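Local coordinates for protein aminodeoxyfutalosine deaminase (PDB 2IMR) that catalyses the zinc-dependent deamination of aminodeoxyfutalosine to futalosine, a step of menaquinone biosynthesis, and deaminates adenosine and related nucleosides to a lesser extent, at residues Gly352-Ser355 with Val356-Glu360; Gln116-Pro119 with Glu120-Ile123; Asp151-Ala155 with Pro156-Asp160; Val322-Pro326 with Arg327-His331. All blocks are in the same frame, centred on the assembly; numbering follows the deposited sequence.

Interaction 1: Gly352-Ser355 with Val356-Glu360; sequences GTDS and VASGE
Ser355 and Ala357 meet where a loop turns into the short helix 356-359, and the serine side chain can be traced from its root outward. Its CB lies beside the Val356 backbone, and with chi1 at 86° OG swings over the first turn instead of away from it. There Ser355 OG accepts from Ala357 N at 3.2 Å, with an N-H...O angle of 141°, the bond of an N-cap. Ala357 CB lies 3.4 Å from Ser355 OG, and water 1, 2.5 Å from Ser355 OG, ties it to Ser358 OG. The carbonyl carries the other half of the grip: Ser355 O takes Gly359 N at 2.9 Å in the carbonyl plane, while the bond from Ser358 N is weak. This is the loop following strand 349-351 of the amidohydrolase barrel, and it carries Asp354, a zinc-binding residue whose side chain lies about 3 Å from the ion coordinated by His99, His101 and His240. Asp354 OD2 is 3.5 Å from Ser358 OG; both atoms are hydrogen-bonded to Ser328 OG, so a second-shell serine links the metal-binding residue to the helix. Were Ser355 replaced by alanine, Ala357 N would probably lose its cap and water 1 one of its two side-chain partners. Behind the cap, Thr353 OG1 bonds to Asp354 O at 2.8 Å on a lone pair, which ties two consecutive residues of the loop together. Gly359 CA, with no side chain in the way, approaches Thr353 O to 3.2 Å in a CA-H...O contact.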
loop_
_atom_site.group_PDB
_atom_site.type_symbol
_atom_site.label_atom_id
_atom_site.label_comp_id
_atom_site.label_asym_id
_atom_site.label_seq_id
_atom_site.Cartn_x
_atom_site.Cartn_y
_atom_site.Cartn_z
ATOM N N GLY A 352 1.235 -1.485 -3.773
ATOM C CA GLY A 352 0.124 -2.265 -3.254
ATOM C C GLY A 352 -0.755 -2.632 -4.439
ATOM O O GLY A 352 -0.597 -2.067 -5.518
ATOM N N THR A 353 -1.674 -3.576 -4.254
ATOM C CA THR A 353 -2.572 -3.984 -5.326
ATOM C C THR A 353 -3.973 -3.471 -5.028
ATOM O O THR A 353 -4.839 -3.459 -5.903
ATOM C CB THR A 353 -2.680 -5.524 -5.421
ATOM O OG1 THR A 353 -3.208 -6.030 -4.186
ATOM C CG2 THR A 353 -1.318 -6.157 -5.680
ATOM N N ASP A 354 -4.180 -3.040 -3.785
ATOM C CA ASP A 354 -5.490 -2.592 -3.321
ATOM C C ASP A 354 -6.292 -3.901 -3.277
ATOM O O ASP A 354 -5.735 -4.964 -3.540
ATOM C CB ASP A 354 -6.117 -1.607 -4.310
ATOM C CG ASP A 354 -7.039 -0.617 -3.637
ATOM O OD1 ASP A 354 -7.386 -0.830 -2.460
ATOM O OD2 ASP A 354 -7.428 0.370 -4.290
ATOM N N SER A 355 -7.574 -3.853 -2.933
ATOM C CA SER A 355 -8.369 -5.088 -2.893
ATOM C C SER A 355 -8.507 -5.620 -4.321
ATOM O O SER A 355 -8.298 -4.881 -5.284
ATOM C CB SER A 355 -9.760 -4.816 -2.319
ATOM O OG SER A 355 -10.649 -4.394 -3.336
ATOM N N VAL A 356 -8.867 -6.895 -4.467
ATOM C CA VAL A 356 -9.007 -7.472 -5.802
ATOM C C VAL A 356 -10.202 -6.915 -6.572
ATOM O O VAL A 356 -10.327 -7.133 -7.780
ATOM C CB VAL A 356 -9.138 -9.009 -5.745
ATOM C CG1 VAL A 356 -7.853 -9.617 -5.210
ATOM C CG2 VAL A 356 -10.324 -9.399 -4.878
ATOM N N ALA A 357 -11.088 -6.204 -5.882
ATOM C CA ALA A 357 -12.245 -5.628 -6.555
ATOM C C ALA A 357 -11.779 -4.672 -7.652
ATOM O O ALA A 357 -12.370 -4.622 -8.731
ATOM C CB ALA A 357 -13.128 -4.890 -5.559
ATOM N N SER A 358 -10.712 -3.924 -7.377
ATOM C CA SER A 358 -10.191 -2.967 -8.351
ATOM C C SER A 358 -8.761 -3.259 -8.797
ATOM O O SER A 358 -8.316 -2.750 -9.830
ATOM C CB SER A 358 -10.262 -1.542 -7.779
ATOM O OG SER A 358 -9.422 -1.388 -6.642
ATOM N N GLY A 359 -8.049 -4.081 -8.032
ATOM C CA GLY A 359 -6.669 -4.394 -8.371
ATOM C C GLY A 359 -6.414 -5.706 -9.100
ATOM O O GLY A 359 -5.264 -6.049 -9.366
ATOM N N GLU A 360 -7.475 -6.442 -9.410
ATOM C CA GLU A 360 -7.359 -7.715 -10.120
ATOM C C GLU A 360 -6.841 -8.868 -9.263
ATOM O O GLU A 360 -7.552 -9.857 -9.060
ATOM C CB GLU A 360 -6.465 -7.559 -11.360
ATOM C CG GLU A 360 -7.082 -6.739 -12.479
ATOM C CD GLU A 360 -6.177 -6.652 -13.697
ATOM O OE1 GLU A 360 -5.664 -7.702 -14.145
ATOM O OE2 GLU A 360 -5.984 -5.534 -14.212
HETATM O O HOH W 1 -10.355 -2.082 -4.172
#

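Interaction 2: Gln116-Pro119 with Glu120-Ile123; sequences QWIP and EVVI
Ile118 and Val121 cross at a slant, one branch of each side chain meeting the other: Ile118 CG2 lies 3.6 Å from Val121 CG2, the tightest apolar approach of this turn. The valine branch gets there because it stands beside its own backbone N, on the flank facing the start of the helix, while CG1 is anti to that N. Gln116 approaches Val122 in a similar slanting manner. Its CB leaves away from the helix, but the chain folds back at chi2 (-58°) and brings the amide over one methyl, with NE2 3.8 Å and OE1 3.9 Å from Val122 CG2. That is van der Waals contact; the polar use of NE2 is a weak hydrogen bond to Phe109 O.

Ile123 lies against the backbone instead of a side chain, its CG1 3.2 Å from Pro119 O. Pro119 O also accepts from Ile123 N at 2.9 Å, almost straight at 171°. Ile118 O takes Val121 N, also at 2.9 Å, but the donor stands 42° out of the carbonyl plane.

Beyond the turn, buried Val121 packs on Leu332, and Ile118 on Glu333. A residue at the N-cap, Ile118, followed by proline in the first position of helix 119-125 is a common helix start, since proline has no N-H to leave unbonded there; here it opens helix 119-125, which follows the short helices 106-111 and 113-116 in the amidohydrolase domain.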
loop_
_atom_site.group_PDB
_atom_site.type_symbol
_atom_site.label_atom_id
_atom_site.label_comp_id
_atom_site.label_asym_id
_atom_site.label_seq_id
_atom_site.Cartn_x
_atom_site.Cartn_y
_atom_site.Cartn_z
ATOM N N GLN A 116 -18.908 3.452 -7.412
ATOM C CA GLN A 116 -20.186 3.098 -8.014
ATOM C C GLN A 116 -20.184 3.332 -9.522
ATOM O O GLN A 116 -20.865 2.627 -10.271
ATOM C CB GLN A 116 -21.306 3.925 -7.376
ATOM C CG GLN A 116 -21.406 3.788 -5.862
ATOM C CD GLN A 116 -21.629 2.354 -5.425
ATOM O OE1 GLN A 116 -22.531 1.676 -5.922
ATOM N NE2 GLN A 116 -20.809 1.883 -4.486
ATOM N N TRP A 117 -19.419 4.322 -9.969
ATOM C CA TRP A 117 -19.359 4.637 -11.390
ATOM C C TRP A 117 -18.717 3.523 -12.209
ATOM O O TRP A 117 -18.834 3.501 -13.434
ATOM C CB TRP A 117 -18.615 5.960 -11.613
ATOM C CG TRP A 117 -19.230 7.114 -10.866
ATOM C CD1 TRP A 117 -20.521 7.210 -10.429
ATOM C CD2 TRP A 117 -18.582 8.330 -10.467
ATOM N NE1 TRP A 117 -20.715 8.404 -9.779
ATOM C CE2 TRP A 117 -19.543 9.112 -9.787
ATOM C CE3 TRP A 117 -17.282 8.834 -10.614
ATOM C CZ2 TRP A 117 -19.245 10.373 -9.254
ATOM C CZ3 TRP A 117 -16.985 10.091 -10.081
ATOM C CH2 TRP A 117 -17.964 10.843 -9.411
ATOM N N ILE A 118 -18.038 2.600 -11.534
ATOM C CA ILE A 118 -17.406 1.469 -12.211
ATOM C C ILE A 118 -18.069 0.203 -11.667
ATOM O O ILE A 118 -17.577 -0.421 -10.721
ATOM C CB ILE A 118 -15.887 1.418 -11.938
ATOM C CG1 ILE A 118 -15.260 2.792 -12.204
ATOM C CG2 ILE A 118 -15.233 0.366 -12.831
ATOM C CD1 ILE A 118 -15.314 3.247 -13.658
ATOM N N PRO A 119 -19.202 -0.192 -12.269
ATOM C CA PRO A 119 -19.991 -1.370 -11.891
ATOM C C PRO A 119 -19.201 -2.631 -11.575
ATOM O O PRO A 119 -19.438 -3.270 -10.549
ATOM C CB PRO A 119 -20.918 -1.559 -13.090
ATOM C CG PRO A 119 -21.139 -0.154 -13.553
ATOM C CD PRO A 119 -19.739 0.414 -13.501
ATOM N N GLU A 120 -18.271 -2.990 -12.455
ATOM C CA GLU A 120 -17.465 -4.190 -12.261
ATOM C C GLU A 120 -16.760 -4.202 -10.905
ATOM O O GLU A 120 -16.626 -5.252 -10.280
ATOM C CB GLU A 120 -16.439 -4.332 -13.391
ATOM C CG GLU A 120 -15.685 -5.657 -13.367
ATOM C CD GLU A 120 -14.939 -5.948 -14.663
ATOM O OE1 GLU A 120 -15.593 -6.058 -15.724
ATOM O OE2 GLU A 120 -13.695 -6.073 -14.623
ATOM N N VAL A 121 -16.313 -3.040 -10.447
ATOM C CA VAL A 121 -15.641 -2.966 -9.155
ATOM C C VAL A 121 -16.608 -3.278 -8.016
ATOM O O VAL A 121 -16.283 -4.036 -7.106
ATOM C CB VAL A 121 -15.031 -1.574 -8.913
ATOM C CG1 VAL A 121 -14.478 -1.483 -7.485
ATOM C CG2 VAL A 121 -13.924 -1.323 -9.932
ATOM N N VAL A 122 -17.798 -2.692 -8.062
ATOM C CA VAL A 122 -18.771 -2.950 -7.008
ATOM C C VAL A 122 -19.150 -4.429 -7.022
ATOM O O VAL A 122 -19.224 -5.071 -5.974
ATOM C CB VAL A 122 -20.035 -2.091 -7.190
ATOM C CG1 VAL A 122 -21.044 -2.409 -6.094
ATOM C CG2 VAL A 122 -19.664 -0.617 -7.148
ATOM N N ILE A 123 -19.372 -4.966 -8.217
ATOM C CA ILE A 123 -19.731 -6.371 -8.378
ATOM C C ILE A 123 -18.650 -7.297 -7.820
ATOM O O ILE A 123 -18.947 -8.224 -7.066
ATOM C CB ILE A 123 -19.959 -6.714 -9.869
ATOM C CG1 ILE A 123 -21.185 -5.959 -10.389
ATOM C CG2 ILE A 123 -20.140 -8.220 -10.041
ATOM C CD1 ILE A 123 -21.437 -6.136 -11.876
#

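Interaction 3: Asp151-Ala155 with Pro156-Asp160; sequences DIVWA and PEVMD
Val153 and Met159 carry the apolar part of this contact, their side chains crossing at about a right angle. Val153 CG1, anti to its backbone N (chi1 -179°), reaches over the first helical turn to within 3.9 Å of Met159 CB. Val153 CG1 also lies 3.9 Å from Val158 CG1, so one branch of the strand residue fits against two neighbouring helix residues. The methionine then doubles back through bends at chi2 and chi3, bringing its CE to 4.0 Å from Val153 CG2. At the helix start Ala155 CB completes the apolar set, 3.9 Å from Val158 CG2.

The hydrogen bonds gather on a single backbone oxygen. Ala155 O accepts from Val158 N at 2.9 Å, with the donor 57° out of the carbonyl plane, and from Met159 N at 3.2 Å, where the donor lies in that plane. The two N-H groups therefore come to the carbonyl from different directions. Pro156, which has no N-H, fills the position just after the N-cap residue Ala155.

Polar links to the surroundings flank the turn. The backbone N atoms of Trp154 and Ala155 donate to the two carboxylate oxygens of Asp103, and Asp160 OD1 forms a salt bridge with Arg197 and a hydrogen bond with Trp198 NE1. Trp154 turns away from the helix and touches Glu175, a predicted substrate-binding residue.

The turn is the strand-to-helix half of a beta-alpha-beta unit, strand 149-153, helix 156-163 and strand 170-176, the repeating element of the TIM-barrel fold seen in amidohydrolases.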
loop_
_atom_site.group_PDB
_atom_site.type_symbol
_atom_site.label_atom_id
_atom_site.label_comp_id
_atom_site.label_asym_id
_atom_site.label_seq_id
_atom_site.Cartn_x
_atom_site.Cartn_y
_atom_site.Cartn_z
ATOM N N ASP A 151 -2.491 -4.688 5.342
ATOM C CA ASP A 151 -3.914 -4.931 5.152
ATOM C C ASP A 151 -4.842 -4.033 5.945
ATOM O O ASP A 151 -4.666 -3.839 7.147
ATOM C CB ASP A 151 -4.242 -6.394 5.482
ATOM C CG ASP A 151 -5.704 -6.725 5.264
ATOM O OD1 ASP A 151 -6.206 -6.425 4.168
ATOM O OD2 ASP A 151 -6.353 -7.290 6.177
ATOM N N ILE A 152 -5.836 -3.487 5.254
ATOM C CA ILE A 152 -6.825 -2.639 5.886
ATOM C C ILE A 152 -7.951 -3.579 6.302
ATOM O O ILE A 152 -8.488 -4.316 5.471
ATOM C CB ILE A 152 -7.373 -1.583 4.911
ATOM C CG1 ILE A 152 -6.219 -0.759 4.325
ATOM C CG2 ILE A 152 -8.377 -0.679 5.633
ATOM C CD1 ILE A 152 -5.299 -0.139 5.371
ATOM N N VAL A 153 -8.299 -3.552 7.585
ATOM C CA VAL A 153 -9.338 -4.419 8.133
ATOM C C VAL A 153 -10.588 -3.649 8.533
ATOM O O VAL A 153 -10.502 -2.597 9.172
ATOM C CB VAL A 153 -8.830 -5.164 9.398
ATOM C CG1 VAL A 153 -9.921 -6.076 9.938
ATOM C CG2 VAL A 153 -7.582 -5.961 9.075
ATOM N N TRP A 154 -11.749 -4.185 8.170
ATOM C CA TRP A 154 -13.015 -3.554 8.512
ATOM C C TRP A 154 -13.721 -4.260 9.667
ATOM O O TRP A 154 -13.934 -3.674 10.730
ATOM C CB TRP A 154 -13.956 -3.526 7.304
ATOM C CG TRP A 154 -15.324 -2.989 7.651
ATOM C CD1 TRP A 154 -16.392 -3.698 8.136
ATOM C CD2 TRP A 154 -15.738 -1.619 7.613
ATOM N NE1 TRP A 154 -17.443 -2.847 8.404
ATOM C CE2 TRP A 154 -17.067 -1.566 8.091
ATOM C CE3 TRP A 154 -15.112 -0.428 7.221
ATOM C CZ2 TRP A 154 -17.783 -0.367 8.189
ATOM C CZ3 TRP A 154 -15.823 0.766 7.317
ATOM C CH2 TRP A 154 -17.145 0.785 7.797
ATOM N N ALA A 155 -14.085 -5.520 9.461
ATOM C CA ALA A 155 -14.797 -6.269 10.494
ATOM C C ALA A 155 -13.910 -6.709 11.649
ATOM O O ALA A 155 -12.871 -7.322 11.442
ATOM C CB ALA A 155 -15.486 -7.493 9.874
ATOM N N PRO A 156 -14.315 -6.397 12.890
ATOM C CA PRO A 156 -13.534 -6.786 14.067
ATOM C C PRO A 156 -13.233 -8.292 14.103
ATOM O O PRO A 156 -12.144 -8.709 14.502
ATOM C CB PRO A 156 -14.424 -6.346 15.225
ATOM C CG PRO A 156 -15.067 -5.105 14.684
ATOM C CD PRO A 156 -15.438 -5.519 13.269
ATOM N N GLU A 157 -14.195 -9.107 13.684
ATOM C CA GLU A 157 -14.000 -10.554 13.683
ATOM C C GLU A 157 -12.918 -10.973 12.697
ATOM O O GLU A 157 -12.267 -11.999 12.879
ATOM C CB GLU A 157 -15.319 -11.273 13.380
ATOM C CG GLU A 157 -16.212 -11.399 14.606
ATOM C CD GLU A 157 -17.457 -12.230 14.361
ATOM O OE1 GLU A 157 -17.347 -13.311 13.742
ATOM O OE2 GLU A 157 -18.543 -11.805 14.804
ATOM N N VAL A 158 -12.732 -10.182 11.644
ATOM C CA VAL A 158 -11.694 -10.475 10.670
ATOM C C VAL A 158 -10.353 -10.177 11.330
ATOM O O VAL A 158 -9.406 -10.950 11.191
ATOM C CB VAL A 158 -11.870 -9.629 9.388
ATOM C CG1 VAL A 158 -10.589 -9.640 8.553
ATOM C CG2 VAL A 158 -13.026 -10.187 8.581
ATOM N N MET A 159 -10.277 -9.070 12.069
ATOM C CA MET A 159 -9.033 -8.732 12.756
ATOM C C MET A 159 -8.683 -9.865 13.720
ATOM O O MET A 159 -7.524 -10.277 13.809
ATOM C CB MET A 159 -9.163 -7.420 13.537
ATOM C CG MET A 159 -7.866 -7.004 14.241
ATOM S SD MET A 159 -6.520 -6.561 13.105
ATOM C CE MET A 159 -6.863 -4.790 12.843
ATOM N N ASP A 160 -9.680 -10.364 14.448
ATOM C CA ASP A 160 -9.440 -11.458 15.387
ATOM C C ASP A 160 -8.788 -12.639 14.667
ATOM O O ASP A 160 -7.805 -13.208 15.143
ATOM C CB ASP A 160 -10.747 -11.943 16.031
ATOM C CG ASP A 160 -11.352 -10.929 16.993
ATOM O OD1 ASP A 160 -10.593 -10.147 17.603
ATOM O OD2 ASP A 160 -12.589 -10.933 17.153
#

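Interaction 4: Val322-Pro326 with Arg327-His331; sequences VVTCP and RSNHH
Cys325 and Asn329 hold the close-packed half of this contact. Asn329 N donates to Cys325 O at 3.0 Å, a bond of 163° running nearly along the C=O axis. With chi1 at -66°, the asparagine side chain folds over that same carbonyl, its CG 3.3 Å from Cys325 O. Ser328 CB lies 3.9 Å from Cys325 CB, a second contact of the turn.

Beyond the carbonyl the contact is looser and relies on water. Thr324 and Asn329 cross at about a right angle, with OG1 and ND2 4.1 Å apart, and water 2 spans them: ND2 donates to it at 2.6 Å, while Thr324 OG1 is 2.6 Å from it on the strand side. Asn329 OD1 has a weak hydrogen bond to His303 ND1. With a leucine in place of Asn329, water 2 is likely to lose its ND2 donor and His303 ND1 its weak partner.

At the outer end, His330 N bonds to Pro326 O at 3.2 Å, but the imidazole of this exposed residue leads away from the strand side. Arg327, by contrast, is buried, and its guanidinium group forms salt bridges with Glu366 and Glu367.

Pro326 lies against Phe370 and Leu374 of helix 365-374 and against Leu351 of strand 349-351. The turn thus passes from strand 322-324, between its parallel neighbours 300-303 and 349-351, into helix 326-331.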
loop_
_atom_site.group_PDB
_atom_site.type_symbol
_atom_site.label_atom_id
_atom_site.label_comp_id
_atom_site.label_asym_id
_atom_site.label_seq_id
_atom_site.Cartn_x
_atom_site.Cartn_y
_atom_site.Cartn_z
ATOM N N VAL A 322 4.493 6.826 0.874
ATOM C CA VAL A 322 3.254 6.719 0.113
ATOM C C VAL A 322 3.154 5.358 -0.559
ATOM O O VAL A 322 4.166 4.767 -0.939
ATOM C CB VAL A 322 3.158 7.815 -0.981
ATOM C CG1 VAL A 322 3.162 9.193 -0.339
ATOM C CG2 VAL A 322 4.307 7.681 -1.968
ATOM N N VAL A 323 1.932 4.850 -0.693
ATOM C CA VAL A 323 1.730 3.570 -1.358
ATOM C C VAL A 323 0.903 3.804 -2.613
ATOM O O VAL A 323 -0.154 4.431 -2.556
ATOM C CB VAL A 323 0.984 2.555 -0.462
ATOM C CG1 VAL A 323 0.832 1.224 -1.206
ATOM C CG2 VAL A 323 1.739 2.347 0.838
ATOM N N THR A 324 1.388 3.322 -3.752
ATOM C CA THR A 324 0.649 3.485 -4.995
ATOM C C THR A 324 0.125 2.107 -5.416
ATOM O O THR A 324 0.798 1.100 -5.206
ATOM C CB THR A 324 1.549 4.109 -6.102
ATOM O OG1 THR A 324 0.806 4.251 -7.321
ATOM C CG2 THR A 324 2.771 3.246 -6.359
ATOM N N CYS A 325 -1.090 2.076 -5.970
ATOM C CA CYS A 325 -1.741 0.847 -6.436
ATOM C C CYS A 325 -2.076 1.089 -7.913
ATOM O O CYS A 325 -3.187 1.494 -8.259
ATOM C CB CYS A 325 -3.029 0.589 -5.632
ATOM S SG CYS A 325 -2.807 0.502 -3.817
ATOM N N PRO A 326 -1.105 0.844 -8.805
ATOM C CA PRO A 326 -1.238 1.035 -10.255
ATOM C C PRO A 326 -2.512 0.538 -10.931
ATOM O O PRO A 326 -3.292 1.331 -11.454
ATOM C CB PRO A 326 0.015 0.358 -10.803
ATOM C CG PRO A 326 1.006 0.582 -9.720
ATOM C CD PRO A 326 0.204 0.257 -8.485
ATOM N N ARG A 327 -2.727 -0.770 -10.939
ATOM C CA ARG A 327 -3.910 -1.298 -11.599
ATOM C C ARG A 327 -5.208 -0.738 -11.043
ATOM O O ARG A 327 -6.103 -0.368 -11.802
ATOM C CB ARG A 327 -3.906 -2.824 -11.532
ATOM C CG ARG A 327 -2.801 -3.423 -12.383
ATOM C CD ARG A 327 -2.811 -4.939 -12.321
ATOM N NE ARG A 327 -2.556 -5.424 -10.970
ATOM C CZ ARG A 327 -2.480 -6.711 -10.647
ATOM N NH1 ARG A 327 -2.640 -7.645 -11.582
ATOM N NH2 ARG A 327 -2.246 -7.064 -9.392
ATOM N N SER A 328 -5.309 -0.666 -9.719
ATOM C CA SER A 328 -6.510 -0.136 -9.096
ATOM C C SER A 328 -6.822 1.272 -9.599
ATOM O O SER A 328 -7.966 1.570 -9.943
ATOM C CB SER A 328 -6.356 -0.111 -7.571
ATOM O OG SER A 328 -7.523 0.416 -6.962
ATOM N N ASN A 329 -5.813 2.141 -9.646
ATOM C CA ASN A 329 -6.036 3.511 -10.110
ATOM C C ASN A 329 -6.545 3.531 -11.541
ATOM O O ASN A 329 -7.394 4.348 -11.900
ATOM C CB ASN A 329 -4.753 4.339 -10.042
ATOM C CG ASN A 329 -4.265 4.557 -8.624
ATOM O OD1 ASN A 329 -5.007 4.380 -7.654
ATOM N ND2 ASN A 329 -3.017 4.963 -8.498
ATOM N N HIS A 330 -6.021 2.631 -12.362
ATOM C CA HIS A 330 -6.435 2.564 -13.750
ATOM C C HIS A 330 -7.894 2.125 -13.882
ATOM O O HIS A 330 -8.686 2.774 -14.567
ATOM C CB HIS A 330 -5.530 1.606 -14.530
ATOM C CG HIS A 330 -6.017 1.322 -15.915
ATOM N ND1 HIS A 330 -6.123 2.300 -16.880
ATOM C CD2 HIS A 330 -6.490 0.183 -16.476
ATOM C CE1 HIS A 330 -6.646 1.776 -17.976
ATOM N NE2 HIS A 330 -6.878 0.494 -17.756
ATOM N N HIS A 331 -8.254 1.030 -13.220
ATOM C CA HIS A 331 -9.624 0.532 -13.302
ATOM C C HIS A 331 -10.663 1.471 -12.700
ATOM O O HIS A 331 -11.818 1.476 -13.124
ATOM C CB HIS A 331 -9.726 -0.851 -12.659
ATOM C CG HIS A 331 -8.964 -1.906 -13.396
ATOM N ND1 HIS A 331 -9.177 -2.174 -14.732
ATOM C CD2 HIS A 331 -7.971 -2.733 -12.999
ATOM C CE1 HIS A 331 -8.346 -3.123 -15.125
ATOM N NE2 HIS A 331 -7.603 -3.479 -14.092
HETATM O O HOH W 2 -1.403 5.438 -6.468
#

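Overall arrangement
All four contacts are turns at which the chain enters a helix, but their settings differ. Interactions 1 and 4 are buried beside the zinc site and follow adjacent parallel strands, 349-351 and 322-324; they touch directly, with Glu360 OE2 2.6 Å from His331 NE2, and both include ordered water and polar side chains. Interaction 2 lies at the surface and is mainly apolar, though Val121 packs on Ala357 of interaction 1 and Ile118 on His331 of interaction 4. Interaction 3, partly buried, belongs to the other parallel sheet and meets none of the rest. Only interaction 1 has a side-chain cap; the others start at a residue followed by proline.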